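Local coordinates for leucine aminopeptidase 2, chloroplastic (PDB 5LHK), which probably removes unsubstituted N-terminal amino acids from peptides as a manganese-dependent aminopeptidase of the M17 family, at residues A88-F93 with S120-A125; T264-G269 with A314-D319. All coordinates share one frame; numbering follows the deposited sequence.

How the contacts relate
Contact 1 lies in the N-terminal alpha/beta domain and contact 2 in the catalytic domain, with the chain's centre between them. Their centres are about 43 Å apart and their nearest atoms about 30 Å, so they never touch; along the sequence contact 1 closes before contact 2 opens. In contact 1 the loop 120-123 packs on the start of helix 90-102, and no other subunit of the hexamer touches either segment. Contact 2 is part of the active site itself: D266 bridges the two manganese ions, whose shells also include K261, D284, D343 and E345. E315, M317 and P318 of contact 2 also meet a second subunit.

Contact 1. Residues A88-F93 with S120-A125; sequences ATAATF and SGVPAA
V122 points its CG2 methyl at the backbone where residues 88-90 lead into helix 90-102, in the alpha/beta N-terminal domain of this M17 peptidase. The two segments come just before and at the start of two helices of that domain, 90-102 and 124-139, with T89 and P123 in the N-cap positions. CG2 sits 3.5 Å from A88 O. It also rests 3.6 Å from T89 C, so one methyl lies against two successive peptide groups, A88-T89 and T89-A90, as the chain enters the helix. With CG1 anti to the backbone N of V122 (chi1 -171°), the other methyl branches off toward A90, V122 CG1 lying 4.4 Å from A90 CB.

F93, one turn into the helix, brings its ring to V122 obliquely, the two side chains running antiparallel past one another; F93 CE1 is 4.0 Å from V122 CG2. The same ring carbon meets S120 differently: S120 OG lies at the ring edge, near its plane, 3.8 Å from F93 CE1. Beyond this pair, the ring packs against L82 and against R127, A130 and V131 of helix 124-139, which links the two helices through one aromatic side chain. S120 touches A88 with its CB, methyl against methylene, while its OG, between the backbone N and the carbonyl carbon (chi1 77°), takes a weak bond from V122 N.

No direct hydrogen bond joins the segments. A water spans them instead, donating to A88 O at 2.7 Å and accepting from G121 N, so that the carbonyl beside the V122 methyl has a polar partner. Within the helix start, the residue at the third position steadies the cap: T89 N points almost straight at T92 OG1, 3.1 Å away, with an angle of 177° at the hydrogen.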
loop_
_atom_site.group_PDB
_atom_site.type_symbol
_atom_site.label_atom_id
_atom_site.label_comp_id
_atom_site.label_asym_id
_atom_site.label_seq_id
_atom_site.Cartn_x
_atom_site.Cartn_y
_atom_site.Cartn_z
ATOM N N ALA A 88 32.964 34.284 -1.762
ATOM C CA ALA A 88 32.156 34.369 -2.985
ATOM C C ALA A 88 32.741 33.499 -4.083
ATOM O O ALA A 88 33.950 33.448 -4.248
ATOM C CB ALA A 88 32.051 35.804 -3.467
ATOM N N THR A 89 31.871 32.807 -4.810
ATOM C CA THR A 89 32.256 31.985 -5.961
ATOM C C THR A 89 31.478 32.476 -7.175
ATOM O O THR A 89 30.612 33.342 -7.047
ATOM C CB THR A 89 31.898 30.505 -5.731
ATOM O OG1 THR A 89 30.472 30.361 -5.663
ATOM C CG2 THR A 89 32.552 29.972 -4.428
ATOM N N ALA A 90 31.774 31.908 -8.344
ATOM C CA ALA A 90 31.008 32.195 -9.556
ATOM C C ALA A 90 29.512 31.910 -9.374
ATOM O O ALA A 90 28.669 32.653 -9.888
ATOM C CB ALA A 90 31.562 31.412 -10.739
ATOM N N ALA A 91 29.183 30.859 -8.628
ATOM C CA ALA A 91 27.778 30.551 -8.328
ATOM C C ALA A 91 27.088 31.678 -7.546
ATOM O O ALA A 91 25.904 31.965 -7.777
ATOM C CB ALA A 91 27.649 29.219 -7.586
ATOM N N THR A 92 27.820 32.322 -6.636
ATOM C CA THR A 92 27.292 33.483 -5.915
ATOM C C THR A 92 26.852 34.587 -6.885
ATOM O O THR A 92 25.758 35.149 -6.749
ATOM C CB THR A 92 28.327 34.061 -4.941
ATOM O OG1 THR A 92 28.883 33.002 -4.144
ATOM C CG2 THR A 92 27.693 35.109 -4.034
ATOM N N PHE A 93 27.702 34.880 -7.869
ATOM C CA PHE A 93 27.377 35.887 -8.885
ATOM C C PHE A 93 26.209 35.444 -9.765
ATOM O O PHE A 93 25.332 36.250 -10.090
ATOM C CB PHE A 93 28.620 36.245 -9.716
ATOM C CG PHE A 93 29.597 37.100 -8.965
ATOM C CD1 PHE A 93 30.585 36.521 -8.183
ATOM C CD2 PHE A 93 29.504 38.482 -8.999
ATOM C CE1 PHE A 93 31.478 37.298 -7.463
ATOM C CE2 PHE A 93 30.388 39.267 -8.283
ATOM C CZ PHE A 93 31.375 38.672 -7.507
ATOM N N SER A 120 36.588 39.813 -4.286
ATOM C CA SER A 120 36.529 38.354 -4.197
ATOM C C SER A 120 37.618 37.689 -5.031
ATOM O O SER A 120 38.330 38.352 -5.786
ATOM C CB SER A 120 35.148 37.818 -4.604
ATOM O OG SER A 120 34.975 37.812 -6.000
ATOM N N GLY A 121 37.730 36.369 -4.878
ATOM C CA GLY A 121 38.669 35.564 -5.655
ATOM C C GLY A 121 38.229 35.251 -7.078
ATOM O O GLY A 121 38.996 34.653 -7.829
ATOM N N VAL A 122 37.011 35.654 -7.452
ATOM C CA VAL A 122 36.455 35.342 -8.767
ATOM C C VAL A 122 36.943 36.410 -9.744
ATOM O O VAL A 122 36.579 37.575 -9.591
ATOM C CB VAL A 122 34.911 35.320 -8.763
ATOM C CG1 VAL A 122 34.386 34.777 -10.091
ATOM C CG2 VAL A 122 34.376 34.483 -7.601
ATOM N N PRO A 123 37.777 36.026 -10.739
ATOM C CA PRO A 123 38.261 37.027 -11.705
ATOM C C PRO A 123 37.132 37.667 -12.518
ATOM O O PRO A 123 36.053 37.074 -12.660
ATOM C CB PRO A 123 39.189 36.225 -12.637
ATOM C CG PRO A 123 39.487 34.954 -11.923
ATOM C CD PRO A 123 38.304 34.678 -11.040
ATOM N N ALA A 124 37.408 38.854 -13.058
ATOM C CA ALA A 124 36.420 39.659 -13.774
ATOM C C ALA A 124 35.679 38.901 -14.889
ATOM O O ALA A 124 34.468 39.016 -15.004
ATOM C CB ALA A 124 37.068 40.918 -14.331
ATOM N N ALA A 125 36.410 38.132 -15.689
ATOM C CA ALA A 125 35.815 37.363 -16.777
ATOM C C ALA A 125 34.823 36.318 -16.259
ATOM O O ALA A 125 33.732 36.176 -16.817
ATOM C CB ALA A 125 36.897 36.699 -17.626
HETATM O O HOH W 1 35.945 34.730 -3.008
#

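Contact 2. Residues T264-G269 with A314-D319; sequences TFDSGG and AENMPD. With MN (manganese (II) ion), chain B; MN (manganese (II) ion), chain C.
The N316 amide runs beside the D266 carboxylate, planes 27° apart, and overlaps the backbone of G268 and G269. The two residues sit on parallel neighbours of a beta-alpha-beta crossover in the M17 catalytic domain, strands 265-266 and 306-316 joined through helix 286-301. Between the strands, N316 N bonds to F265 O at 2.9 Å, and N316 O takes both S267 N and S267 OG, the hydroxyl at 2.6 Å.

D266 OD2 bridges the two manganese ions, 2.4 Å from that of chain B and 2.1 Å from that of chain C. Its OD1 turns to N316 ND2, which meets it on the syn side at 3.0 Å, 29° out of the carboxylate plane; N316 ND2 also reaches T342 O, making N316 a second-shell residue. A leucine here removes the amide donor and would probably cost D266 OD1 this bond, leaving the weak one from G268 N and the OD1 end of the carboxylate less firmly set, and T342 O without this mate.

Beyond the strand end, M317 SD meets the F265 ring at its edge, a Met-aromatic contact 3.6 Å from F265 CD2. S267 OG also accepts from G269 N at 3.1 Å, closing an ST turn.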
loop_
_atom_site.group_PDB
_atom_site.type_symbol
_atom_site.label_atom_id
_atom_site.label_comp_id
_atom_site.label_asym_id
_atom_site.label_seq_id
_atom_site.Cartn_x
_atom_site.Cartn_y
_atom_site.Cartn_z
ATOM N N THR A 264 10.116 10.673 -24.730
ATOM C CA THR A 264 9.321 11.889 -24.692
ATOM C C THR A 264 8.174 11.782 -23.706
ATOM O O THR A 264 7.690 12.796 -23.223
ATOM C CB THR A 264 8.782 12.263 -26.076
ATOM O OG1 THR A 264 7.971 11.200 -26.592
ATOM C CG2 THR A 264 9.950 12.551 -27.013
ATOM N N PHE A 265 7.745 10.552 -23.415
ATOM C CA PHE A 265 6.752 10.291 -22.389
ATOM C C PHE A 265 6.957 8.894 -21.845
ATOM O O PHE A 265 6.835 7.906 -22.582
ATOM C CB PHE A 265 5.342 10.414 -22.966
ATOM C CG PHE A 265 4.263 10.281 -21.932
ATOM C CD1 PHE A 265 4.072 11.274 -20.980
ATOM C CD2 PHE A 265 3.459 9.146 -21.891
ATOM C CE1 PHE A 265 3.085 11.144 -20.007
ATOM C CE2 PHE A 265 2.472 9.005 -20.923
ATOM C CZ PHE A 265 2.282 10.010 -19.984
ATOM N N ASP A 266 7.271 8.812 -20.557
ATOM C CA ASP A 266 7.462 7.530 -19.883
ATOM C C ASP A 266 6.311 7.217 -18.930
ATOM O O ASP A 266 6.346 7.599 -17.772
ATOM C CB ASP A 266 8.803 7.531 -19.147
ATOM C CG ASP A 266 9.185 6.155 -18.611
ATOM O OD1 ASP A 266 8.491 5.160 -18.927
ATOM O OD2 ASP A 266 10.199 6.076 -17.874
ATOM N N SER A 267 5.306 6.497 -19.426
ATOM C CA SER A 267 4.214 6.018 -18.573
ATOM C C SER A 267 4.581 4.824 -17.712
ATOM O O SER A 267 3.863 4.505 -16.769
ATOM C CB SER A 267 3.010 5.616 -19.408
ATOM O OG SER A 267 3.228 4.337 -19.987
ATOM N N GLY A 268 5.660 4.140 -18.074
ATOM C CA GLY A 268 6.017 2.875 -17.465
ATOM C C GLY A 268 5.828 1.689 -18.379
ATOM O O GLY A 268 6.489 0.670 -18.197
ATOM N N GLY A 269 4.945 1.825 -19.367
ATOM C CA GLY A 269 4.543 0.711 -20.219
ATOM C C GLY A 269 3.538 -0.165 -19.482
ATOM O O GLY A 269 2.738 0.342 -18.701
ATOM N N ALA A 314 11.340 8.067 -28.211
ATOM C CA ALA A 314 10.180 7.173 -28.163
ATOM C C ALA A 314 9.256 7.517 -27.009
ATOM O O ALA A 314 9.650 8.223 -26.088
ATOM C CB ALA A 314 10.633 5.726 -28.054
ATOM N N GLU A 315 8.014 7.041 -27.105
ATOM C CA GLU A 315 7.094 7.007 -25.974
ATOM C C GLU A 315 7.073 5.591 -25.400
ATOM O O GLU A 315 7.133 4.618 -26.156
ATOM C CB GLU A 315 5.674 7.377 -26.406
ATOM C CG GLU A 315 5.454 8.838 -26.739
ATOM C CD GLU A 315 3.974 9.203 -26.850
ATOM O OE1 GLU A 315 3.667 10.411 -26.817
ATOM O OE2 GLU A 315 3.118 8.294 -26.960
ATOM N N ASN A 316 6.974 5.480 -24.076
ATOM C CA ASN A 316 6.744 4.197 -23.399
ATOM C C ASN A 316 5.306 4.144 -22.878
ATOM O O ASN A 316 4.986 4.780 -21.875
ATOM C CB ASN A 316 7.754 4.027 -22.272
ATOM C CG ASN A 316 7.697 2.660 -21.626
ATOM O OD1 ASN A 316 7.132 1.706 -22.173
ATOM N ND2 ASN A 316 8.276 2.560 -20.441
ATOM N N MET A 317 4.444 3.408 -23.583
ATOM C CA MET A 317 2.989 3.413 -23.342
ATOM C C MET A 317 2.476 2.002 -23.129
ATOM O O MET A 317 3.009 1.059 -23.727
ATOM C CB MET A 317 2.248 4.001 -24.547
ATOM C CG MET A 317 2.510 5.481 -24.807
ATOM S SD MET A 317 1.724 6.502 -23.545
ATOM C CE MET A 317 0.312 7.166 -24.420
ATOM N N PRO A 318 1.431 1.845 -22.293
ATOM C CA PRO A 318 0.724 0.572 -22.244
ATOM C C PRO A 318 -0.218 0.464 -23.432
ATOM O O PRO A 318 -0.798 1.471 -23.862
ATOM C CB PRO A 318 -0.075 0.673 -20.946
ATOM C CG PRO A 318 -0.430 2.123 -20.865
ATOM C CD PRO A 318 0.713 2.880 -21.517
ATOM N N ASP A 319 -0.384 -0.748 -23.946
ATOM C CA ASP A 319 -1.157 -0.975 -25.163
ATOM C C ASP A 319 -1.278 -2.465 -25.415
ATOM O O ASP A 319 -0.485 -3.256 -24.898
ATOM C CB ASP A 319 -0.463 -0.328 -26.368
ATOM C CG ASP A 319 -1.347 -0.262 -27.576
ATOM O OD1 ASP A 319 -2.259 0.565 -27.539
ATOM O OD2 ASP A 319 -1.139 -1.034 -28.543
HETATM MN MN MN B . 12.478 6.426 -18.442
HETATM MN MN MN C . 10.849 4.226 -16.987
HETATM O O HOH W 2 5.558 12.261 -26.470
HETATM O O HOH W 3 12.958 5.169 -16.688
HETATM O O HOH W 4 11.354 4.976 -14.601
#